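Local coordinates for protein amorpha-4,11-diene synthase (Artemisia annua, PDB 4GAX) that probably cyclises farnesyl diphosphate to a sesquiterpene with release of diphosphate, as a metal-dependent terpene synthase of the all-helical kind, at residues 366-369 against 370-373; 517-520 against 521-525; 434-437 against 438-442; 249-252 against 253-257; 285-288 against 289-292. All blocks are in the same frame, centred on the assembly; numbering follows the deposited sequence.

Contact 1 of 5, residues 366-369 against 370-373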
# COMPACT_ATOMS: atom_id res chain seq x y z
N GLU A 366 23.37 13.99 -3.02
CA GLU A 366 23.70 15.42 -2.95
C GLU A 366 22.61 16.19 -2.21
O GLU A 366 22.91 17.10 -1.43
CB GLU A 366 23.91 16.00 -4.36
CG GLU A 366 25.20 15.50 -5.02
CD GLU A 366 25.36 15.94 -6.48
OE1 GLU A 366 24.36 16.42 -7.08
OE2 GLU A 366 26.48 15.81 -7.02
N ILE A 367 21.35 15.82 -2.46
CA ILE A 367 20.22 16.42 -1.75
C ILE A 367 20.33 16.17 -0.25
O ILE A 367 20.19 17.11 0.55
CB ILE A 367 18.86 15.91 -2.29
CG1 ILE A 367 18.57 16.53 -3.66
CG2 ILE A 367 17.73 16.23 -1.33
CD1 ILE A 367 17.38 15.89 -4.41
N LEU A 368 20.60 14.92 0.13
CA LEU A 368 20.71 14.57 1.54
C LEU A 368 21.94 15.17 2.21
O LEU A 368 21.85 15.62 3.35
CB LEU A 368 20.66 13.05 1.76
CG LEU A 368 19.29 12.47 1.38
CD1 LEU A 368 19.25 10.95 1.62
CD2 LEU A 368 18.20 13.16 2.17
N ALA A 369 23.07 15.20 1.50
CA ALA A 369 24.28 15.82 2.06
C ALA A 369 24.05 17.30 2.41
O ALA A 369 24.58 17.81 3.40
CB ALA A 369 25.46 15.66 1.11
N LYS A 370 23.25 17.97 1.58
CA LYS A 370 22.97 19.39 1.80
C LYS A 370 22.11 19.57 3.06
O LYS A 370 22.34 20.49 3.85
CB LYS A 370 22.30 20.01 0.57
CG LYS A 370 21.59 21.32 0.85
CD LYS A 370 22.12 22.47 -0.01
CE LYS A 370 21.51 23.80 0.44
NZ LYS A 370 20.80 24.52 -0.66
N GLU A 371 21.15 18.67 3.25
CA GLU A 371 20.31 18.67 4.46
C GLU A 371 21.04 18.11 5.69
O GLU A 371 20.46 18.01 6.77
CB GLU A 371 18.99 17.91 4.20
CG GLU A 371 17.95 18.77 3.45
CD GLU A 371 16.94 17.95 2.64
OE1 GLU A 371 16.85 16.72 2.83
OE2 GLU A 371 16.22 18.55 1.81
N GLY A 372 22.31 17.76 5.51
CA GLY A 372 23.13 17.22 6.59
C GLY A 372 22.79 15.77 6.92
O GLY A 372 23.02 15.31 8.04
N LYS A 373 22.25 15.04 5.95
CA LYS A 373 21.78 13.68 6.20
C LYS A 373 22.52 12.61 5.40
O LYS A 373 21.91 11.66 4.92
CB LYS A 373 20.28 13.60 5.95
CG LYS A 373 19.48 14.31 7.04
CD LYS A 373 18.19 14.89 6.50
CE LYS A 373 17.52 15.73 7.59
NZ LYS A 373 16.35 16.50 7.07

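Contact 2 of 5, residues 517-520 against 521-525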
# COMPACT_ATOMS: atom_id res chain seq x y z
N ILE A 517 9.70 2.78 14.64
CA ILE A 517 9.72 3.48 13.37
C ILE A 517 8.64 4.57 13.43
O ILE A 517 7.53 4.32 13.90
CB ILE A 517 9.44 2.47 12.21
CG1 ILE A 517 9.01 3.15 10.93
CG2 ILE A 517 8.32 1.54 12.58
CD1 ILE A 517 8.59 2.13 9.86
N PRO A 518 8.97 5.79 12.98
CA PRO A 518 7.99 6.89 12.99
C PRO A 518 6.72 6.47 12.28
O PRO A 518 6.79 5.82 11.22
CB PRO A 518 8.70 8.00 12.20
CG PRO A 518 10.17 7.72 12.41
CD PRO A 518 10.27 6.21 12.42
N ARG A 519 5.57 6.82 12.85
CA ARG A 519 4.29 6.40 12.28
C ARG A 519 4.09 6.62 10.78
O ARG A 519 3.53 5.74 10.10
CB ARG A 519 3.10 6.99 13.04
CG ARG A 519 2.29 5.90 13.70
CD ARG A 519 1.01 6.40 14.33
NE ARG A 519 -0.06 6.53 13.35
CZ ARG A 519 -0.64 5.51 12.72
NH1 ARG A 519 -0.24 4.26 12.92
NH2 ARG A 519 -1.62 5.75 11.86
N PRO A 520 4.52 7.78 10.25
CA PRO A 520 4.23 7.98 8.82
C PRO A 520 4.99 7.00 7.94
O PRO A 520 4.54 6.72 6.82
CB PRO A 520 4.69 9.43 8.56
CG PRO A 520 4.64 10.09 9.90
CD PRO A 520 5.04 9.01 10.89
N LEU A 521 6.11 6.48 8.44
CA LEU A 521 6.86 5.46 7.70
C LEU A 521 6.21 4.09 7.86
O LEU A 521 6.23 3.25 6.94
CB LEU A 521 8.31 5.41 8.19
CG LEU A 521 9.18 6.58 7.73
CD1 LEU A 521 10.53 6.53 8.45
CD2 LEU A 521 9.38 6.53 6.22
N LEU A 522 5.62 3.86 9.04
CA LEU A 522 4.94 2.58 9.29
C LEU A 522 3.73 2.52 8.38
O LEU A 522 3.43 1.45 7.80
CB LEU A 522 4.54 2.47 10.77
CG LEU A 522 3.78 1.19 11.12
CD1 LEU A 522 4.62 -0.02 10.77
CD2 LEU A 522 3.39 1.17 12.60
N VAL A 523 3.04 3.66 8.24
CA VAL A 523 1.86 3.76 7.38
C VAL A 523 2.28 3.45 5.95
O VAL A 523 1.58 2.73 5.23
CB VAL A 523 1.18 5.15 7.49
CG1 VAL A 523 0.17 5.39 6.35
CG2 VAL A 523 0.51 5.32 8.87
N ALA A 524 3.44 3.98 5.54
CA ALA A 524 3.97 3.72 4.20
C ALA A 524 4.21 2.23 4.01
O ALA A 524 3.88 1.67 2.97
CB ALA A 524 5.28 4.49 3.96
N VAL A 525 4.83 1.60 5.01
CA VAL A 525 5.09 0.17 4.93
C VAL A 525 3.78 -0.61 4.78
O VAL A 525 3.69 -1.49 3.94
CB VAL A 525 5.87 -0.36 6.17
CG1 VAL A 525 5.90 -1.90 6.15
CG2 VAL A 525 7.31 0.21 6.19

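Contact 3 of 5, residues 434-437 against 438-442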
# COMPACT_ATOMS: atom_id res chain seq x y z
N VAL A 434 13.01 10.43 9.45
CA VAL A 434 13.75 9.20 9.73
C VAL A 434 14.69 9.37 10.93
O VAL A 434 15.37 10.38 11.07
CB VAL A 434 14.55 8.70 8.50
CG1 VAL A 434 13.61 8.17 7.46
CG2 VAL A 434 15.39 9.80 7.93
N THR A 435 14.70 8.37 11.80
CA THR A 435 15.58 8.34 12.95
C THR A 435 16.65 7.30 12.71
O THR A 435 16.50 6.45 11.83
CB THR A 435 14.83 7.93 14.23
OG1 THR A 435 14.18 6.67 14.01
CG2 THR A 435 13.79 8.98 14.61
N LYS A 436 17.73 7.34 13.49
CA LYS A 436 18.73 6.27 13.44
C LYS A 436 18.04 4.97 13.85
O LYS A 436 18.36 3.89 13.34
CB LYS A 436 19.90 6.58 14.36
CG LYS A 436 21.19 5.80 14.05
CD LYS A 436 22.28 6.08 15.09
CE LYS A 436 23.67 5.68 14.60
NZ LYS A 436 24.74 5.92 15.62
N GLU A 437 17.07 5.09 14.75
CA GLU A 437 16.32 3.94 15.26
C GLU A 437 15.51 3.26 14.16
O GLU A 437 15.34 2.05 14.18
CB GLU A 437 15.38 4.35 16.40
CG GLU A 437 16.10 4.68 17.72
CD GLU A 437 16.99 5.91 17.63
OE1 GLU A 437 16.68 6.82 16.83
OE2 GLU A 437 18.02 5.96 18.35
N ALA A 438 15.01 4.05 13.21
CA ALA A 438 14.21 3.48 12.14
C ALA A 438 15.10 2.59 11.30
O ALA A 438 14.70 1.49 10.90
CB ALA A 438 13.59 4.56 11.30
N PHE A 439 16.33 3.04 11.04
CA PHE A 439 17.27 2.23 10.28
C PHE A 439 17.73 1.01 11.04
O PHE A 439 17.91 -0.06 10.46
CB PHE A 439 18.47 3.06 9.82
CG PHE A 439 18.32 3.60 8.43
CD1 PHE A 439 18.37 2.75 7.34
CD2 PHE A 439 18.13 4.96 8.22
CE1 PHE A 439 18.23 3.25 6.05
CE2 PHE A 439 18.00 5.45 6.94
CZ PHE A 439 18.05 4.60 5.86
N GLU A 440 17.93 1.16 12.35
CA GLU A 440 18.23 0.01 13.19
C GLU A 440 17.11 -1.03 13.05
O GLU A 440 17.37 -2.23 12.91
CB GLU A 440 18.38 0.43 14.66
CG GLU A 440 19.60 1.29 14.94
CD GLU A 440 19.58 1.88 16.35
OE1 GLU A 440 18.59 1.65 17.08
OE2 GLU A 440 20.56 2.56 16.72
N TRP A 441 15.87 -0.56 13.09
CA TRP A 441 14.73 -1.45 12.88
C TRP A 441 14.86 -2.18 11.54
O TRP A 441 14.81 -3.41 11.48
CB TRP A 441 13.42 -0.66 12.91
CG TRP A 441 12.23 -1.55 12.73
CD1 TRP A 441 11.68 -2.37 13.67
CD2 TRP A 441 11.46 -1.71 11.55
NE1 TRP A 441 10.60 -3.04 13.14
CE2 TRP A 441 10.45 -2.65 11.83
CE3 TRP A 441 11.53 -1.16 10.26
CZ2 TRP A 441 9.51 -3.04 10.89
CZ3 TRP A 441 10.59 -1.54 9.32
CH2 TRP A 441 9.59 -2.47 9.64
N ALA A 442 15.05 -1.40 10.48
CA ALA A 442 15.24 -1.92 9.12
C ALA A 442 16.31 -2.99 9.01
O ALA A 442 16.12 -4.00 8.33
CB ALA A 442 15.54 -0.77 8.15

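Contact 4 of 5, residues 249-252 against 253-257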
# COMPACT_ATOMS: atom_id res chain seq x y z
N ASN A 249 -9.68 16.46 -6.85
CA ASN A 249 -9.24 16.93 -8.17
C ASN A 249 -7.91 17.69 -8.09
O ASN A 249 -7.05 17.55 -8.97
CB ASN A 249 -10.33 17.76 -8.87
CG ASN A 249 -11.48 16.89 -9.40
OD1 ASN A 249 -11.37 15.65 -9.48
ND2 ASN A 249 -12.59 17.53 -9.77
N LEU A 250 -7.75 18.50 -7.05
CA LEU A 250 -6.48 19.21 -6.85
C LEU A 250 -5.33 18.23 -6.67
O LEU A 250 -4.27 18.38 -7.27
CB LEU A 250 -6.56 20.11 -5.62
CG LEU A 250 -7.59 21.24 -5.72
CD1 LEU A 250 -7.55 22.12 -4.46
CD2 LEU A 250 -7.38 22.07 -6.98
N LEU A 251 -5.52 17.22 -5.83
CA LEU A 251 -4.45 16.27 -5.58
C LEU A 251 -4.20 15.40 -6.82
O LEU A 251 -3.05 15.10 -7.15
CB LEU A 251 -4.73 15.43 -4.33
CG LEU A 251 -3.62 14.50 -3.87
CD1 LEU A 251 -2.30 15.28 -3.66
CD2 LEU A 251 -4.06 13.81 -2.57
N GLN A 252 -5.25 15.05 -7.54
CA GLN A 252 -5.07 14.36 -8.81
C GLN A 252 -4.20 15.16 -9.78
O GLN A 252 -3.37 14.58 -10.50
CB GLN A 252 -6.41 14.04 -9.47
CG GLN A 252 -6.29 13.15 -10.69
CD GLN A 252 -7.62 12.90 -11.35
OE1 GLN A 252 -8.27 13.84 -11.86
NE2 GLN A 252 -8.06 11.63 -11.36
N SER A 253 -4.38 16.49 -9.81
CA SER A 253 -3.55 17.33 -10.67
C SER A 253 -2.08 17.22 -10.27
O SER A 253 -1.20 17.19 -11.13
CB SER A 253 -4.00 18.79 -10.65
OG SER A 253 -5.22 18.94 -11.34
N LEU A 254 -1.82 17.17 -8.97
CA LEU A 254 -0.45 17.05 -8.48
C LEU A 254 0.14 15.71 -8.90
O LEU A 254 1.27 15.64 -9.38
CB LEU A 254 -0.41 17.19 -6.95
CG LEU A 254 0.95 16.89 -6.32
CD1 LEU A 254 2.02 17.93 -6.72
CD2 LEU A 254 0.84 16.79 -4.81
N HIS A 255 -0.64 14.64 -8.75
CA HIS A 255 -0.19 13.31 -9.17
C HIS A 255 0.13 13.32 -10.65
O HIS A 255 1.11 12.71 -11.08
CB HIS A 255 -1.26 12.25 -8.89
CG HIS A 255 -1.54 12.05 -7.43
ND1 HIS A 255 -2.75 11.57 -6.96
CD2 HIS A 255 -0.77 12.26 -6.34
CE1 HIS A 255 -2.70 11.50 -5.64
NE2 HIS A 255 -1.51 11.91 -5.24
N ARG A 256 -0.71 14.00 -11.43
CA ARG A 256 -0.47 14.08 -12.86
C ARG A 256 0.81 14.85 -13.17
O ARG A 256 1.51 14.51 -14.14
CB ARG A 256 -1.68 14.69 -13.58
CG ARG A 256 -2.84 13.72 -13.72
CD ARG A 256 -2.53 12.63 -14.74
NE ARG A 256 -2.44 13.17 -16.10
CZ ARG A 256 -3.45 13.18 -16.98
NH1 ARG A 256 -4.63 12.68 -16.66
NH2 ARG A 256 -3.26 13.70 -18.19
N GLU A 257 1.11 15.88 -12.39
CA GLU A 257 2.37 16.63 -12.55
C GLU A 257 3.59 15.74 -12.27
O GLU A 257 4.58 15.78 -13.00
CB GLU A 257 2.42 17.86 -11.62
CG GLU A 257 1.35 18.92 -11.90
CD GLU A 257 1.48 20.15 -10.99
OE1 GLU A 257 1.92 20.00 -9.83
OE2 GLU A 257 1.13 21.27 -11.44

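Contact 5 of 5, residues 285-288 against 289-292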
# COMPACT_ATOMS: atom_id res chain seq x y z
N CYS A 285 5.41 1.85 -12.47
CA CYS A 285 6.31 2.11 -11.34
C CYS A 285 5.73 3.24 -10.49
O CYS A 285 5.78 3.20 -9.26
CB CYS A 285 7.71 2.48 -11.82
SG CYS A 285 8.54 1.16 -12.75
N TYR A 286 5.20 4.26 -11.16
CA TYR A 286 4.59 5.38 -10.44
C TYR A 286 3.38 4.94 -9.60
O TYR A 286 3.22 5.37 -8.46
CB TYR A 286 4.18 6.49 -11.41
CG TYR A 286 3.50 7.61 -10.68
CD1 TYR A 286 2.15 7.91 -10.88
CD2 TYR A 286 4.19 8.35 -9.74
CE1 TYR A 286 1.52 8.94 -10.16
CE2 TYR A 286 3.59 9.37 -9.02
CZ TYR A 286 2.25 9.66 -9.23
OH TYR A 286 1.65 10.67 -8.50
N PHE A 287 2.54 4.06 -10.17
CA PHE A 287 1.33 3.62 -9.48
C PHE A 287 1.70 2.89 -8.19
O PHE A 287 1.06 3.06 -7.16
CB PHE A 287 0.46 2.72 -10.39
CG PHE A 287 -0.93 2.50 -9.87
CD1 PHE A 287 -1.86 3.53 -9.86
CD2 PHE A 287 -1.32 1.25 -9.39
CE1 PHE A 287 -3.16 3.34 -9.36
CE2 PHE A 287 -2.62 1.04 -8.90
CZ PHE A 287 -3.53 2.09 -8.88
N TRP A 288 2.76 2.10 -8.27
CA TRP A 288 3.28 1.43 -7.09
C TRP A 288 3.80 2.45 -6.06
O TRP A 288 3.50 2.35 -4.85
CB TRP A 288 4.38 0.48 -7.56
CG TRP A 288 4.85 -0.53 -6.59
CD1 TRP A 288 4.74 -0.51 -5.23
CD2 TRP A 288 5.54 -1.74 -6.92
NE1 TRP A 288 5.32 -1.64 -4.70
CE2 TRP A 288 5.82 -2.41 -5.71
CE3 TRP A 288 5.96 -2.32 -8.12
CZ2 TRP A 288 6.48 -3.64 -5.67
CZ3 TRP A 288 6.62 -3.56 -8.08
CH2 TRP A 288 6.88 -4.19 -6.86
N ALA A 289 4.57 3.44 -6.53
CA ALA A 289 5.07 4.47 -5.62
C ALA A 289 3.89 5.24 -5.01
O ALA A 289 3.91 5.61 -3.82
CB ALA A 289 5.99 5.43 -6.36
N LEU A 290 2.86 5.46 -5.83
CA LEU A 290 1.68 6.20 -5.42
C LEU A 290 0.96 5.50 -4.27
O LEU A 290 0.27 6.15 -3.48
CB LEU A 290 0.73 6.37 -6.61
CG LEU A 290 -0.54 7.18 -6.36
CD1 LEU A 290 -0.22 8.56 -5.76
CD2 LEU A 290 -1.33 7.32 -7.66
N ALA A 291 1.15 4.19 -4.16
CA ALA A 291 0.54 3.42 -3.08
C ALA A 291 1.17 3.66 -1.72
O ALA A 291 0.48 3.64 -0.69
CB ALA A 291 0.56 1.92 -3.41
N SER A 292 2.48 3.91 -1.70
CA SER A 292 3.19 4.06 -0.42
C SER A 292 2.57 5.18 0.40
O SER A 292 2.12 4.96 1.53
CB SER A 292 4.69 4.32 -0.63
OG SER A 292 4.91 5.53 -1.34

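Contact 1 of 5, residues 366-369 against 370-373
Leu368 and Lys373 meet through the straightest bond of this turn: Lys373 N donates to Leu368 O at 2.7 Å, with an N-H...O angle of 163°, reaching the oxygen from above its carbonyl plane. One residue earlier, Gly372 N makes a weak bond to Ala369 O at 3.1 Å. Ahead of these two, ordinary helical bonding still holds. Lys370 N gives its proton chiefly to Glu366 O at 3.2 Å and leans weakly on Ile367 O as well, while Glu371 N bonds to Ile367 O at 3.3 Å. The carbonyls of Ile367, Leu368 and Ala369 are thus served by the amides of Glu371, Lys373 and Gly372, just past the helix. Glu371 folds back over the final turn, its CG beside the backbone N (chi1 -80°); the carboxylate runs alongside Ile367, and OE1 lies 3.9 Å from Leu368 CD2. These are contacts with carbon, made on an exposed surface. Leu368 is the buried member, and its side chain packs on Phe377 of helix 374-399 and on Ser431. Gly372 takes a positive phi of 75°, which favours glycine. Lys373 then serves as N-cap of the next helix, so a Schellman motif ends one helix directly before another begins.

Contact 2 of 5, residues 517-520 against 521-525
Ile517 lies against Leu521 and Leu522 on the buried side of the first turn of helix 519-535. Its CG1, anti to the backbone N (chi1 162°), brings the chain over the turn: CG1 sits 3.6 Å from Leu521 CB, and CD1 carries on until it is 3.5 Å from Leu522 N. Pro518 lies alongside Leu521 and points the same way, with CD 4.0 Å from Leu521 CD1. This face packs on Tyr427 of helix 419-429 and, through Leu522, on Leu448. The other side is looser and partly exposed. There Arg519 crosses Val523, whose CG2 stands over one face of the guanidinium toward its rim, 3.7 Å from NH2. The polar end of Arg519 is held elsewhere, by Tyr511 OH through NH1 and by a weak bond from NH2 to Lys129 O. At the helix start, Pro518 O takes two amides: Leu522 N in the carbonyl plane and Leu521 N, at 2.9 Å, well above it. Val523 N then bonds to Arg519 O at 2.8 Å. Pro520 has no N-H to give, but a first-turn position asks for none: the chemistry suits a helix start with hydrocarbon buried on one side and charge on the other.

Contact 3 of 5, residues 434-437 against 438-442
Thr435 caps the N terminus of helix 436-443, its hydroxyl accepting from Ala438 N in a classic N-cap bond. OG1 sits between the backbone N and the carbonyl carbon (chi1 55°), which sets it facing the Ala438 amide, 2.9 Å from Ala438 N. The carbonyl of the same threonine takes two weak bonds, from Ala438 N and from Phe439 N. Regular helical bonding follows, Glu440 N to Lys436 O and Trp441 N to Glu437 O, both straight at 161°. A valine here would probably leave Ala438 N with nothing better than its weak bond to the carbonyl, and the first turn would be likely to fray.

Among the charged groups, Glu437 and Glu440 run alongside each other on the exposed face. Their carboxylate planes are 69° apart and OE2 of Glu437 is 4.5 Å from OE1 of Glu440, a like-charged pair whose cost is perhaps eased by the nearby helix start. Lys436 NZ stays 5.5 Å from Glu440 OE2, without direct contact.

Packing takes up the inner side. Phe439 meets Tyr427 edge-to-face, and Tyr427 OH is hydrogen-bonded to Ala438 O, tying the helix to helix 419-429. Trp441 rests on Leu448 and Leu449 of helix 447-461. Under the cap itself, Ala438 CB touches Thr435 OG1 at 3.5 Å.

Contact 4 of 5, residues 249-252 against 253-257
Leu251 and His255 sit one turn apart on the long alpha helix 238-269, where the backbone runs in regular i to i+4 bonds. The straightest of these joins His255 N to Leu251 O at 2.9 Å and 166°; Arg256 N bonds to Gln252 O at the same length but less straight.

The side-chain polar groups find their partners in other parts of the chain. Asn249 OD1 accepts from Met561 N, Gln252 NE2 donates to the carbonyls of Tyr559 and Leu556, and Arg256 NH1 to that of Leu557, so one face of the helix grips the C-terminal end. Ser253 OG bonds with Asn46 ND2, and His255 NE2 with Phe294 O. A phenylalanine in place of His255 would probably leave the carbonyl of Phe294 without its mate.

The carbon contacts centre on Leu251. CG, anti to the backbone N (chi1 -173°), lies against the CE1-NE2 side of the imidazole, 3.6 Å from His255 CE1. CD1 meets Leu254 CD2 at 3.7 Å, and beyond it Leu254 packs on Ser299 and Arg302 of helix 299-322. Leu251 O, besides taking the amide proton, stands over one face of the imidazole near its rim, 3.4 Å from His255 CG.

Contact 5 of 5, residues 285-288 against 289-292
Ala289, whose N-H donates to Cys285 O, has its own carbonyl oxygen gripped by two donors of Ser292. OG gives its proton to Ala289 O at 2.7 Å, in the carbonyl plane, and Ser292 N reaches the same atom at 3.1 Å. Both span three residues, and Ala291 N likewise bonds three back to Trp288 O, from well above that carbonyl plane, besides a weak bond to Phe287 O. One turn earlier the bonding is of the i to i+4 kind, with Leu290 N on Tyr286 O at 2.7 Å, nearly along the C=O axis.

Leu290 carries the side-chain packing. Its CB stands over a face of the Tyr286 ring, and the two side chains run at a slant to each other: CD2 lies 4.1 Å from CE1 of Tyr286, and CD1 is 3.9 Å from OH. Tyr286 CG lies anti to its amide nitrogen (chi1 178°), which carries the ring forward along the helix toward this leucine. The phenol is fixed at its far end by Glu258 OE1. CD2 of Leu290 also comes within 4.4 Å of Phe287 CD1, at the loose limit of packing.

Helix 282-292 is buried among four others. Tyr286 faces helix 238-269, Phe287 meets Tyr549 edge-to-face on helix 547-557, Trp288 packs on Phe531 and Leu528 of helix 519-535, and Cys285 rests on helix 299-322, which carries the family's DDxxD metal-binding sequence.

Overall arrangement
From the N terminus the order is contact 4, contact 5, contact 1, contact 3, contact 2. Each closes a single helical turn or cap, and they follow in series, so none nests in or crosses another. In space four of them form a connected run. Contact 4, on helix 238-269, meets contact 5 through His255 against Tyr286 and Leu290; contact 5 touches contact 2 where Ser292 O meets Ala524 CB; contact 2 packs on contact 3 through Leu521 and Val434. This run links helices 238-269, 282-292, 519-535 and 436-443. Contact 1 stands apart at the surface, joining helix 351-370 to helix 374-399, with its nearest atoms about 6 Å from contact 3.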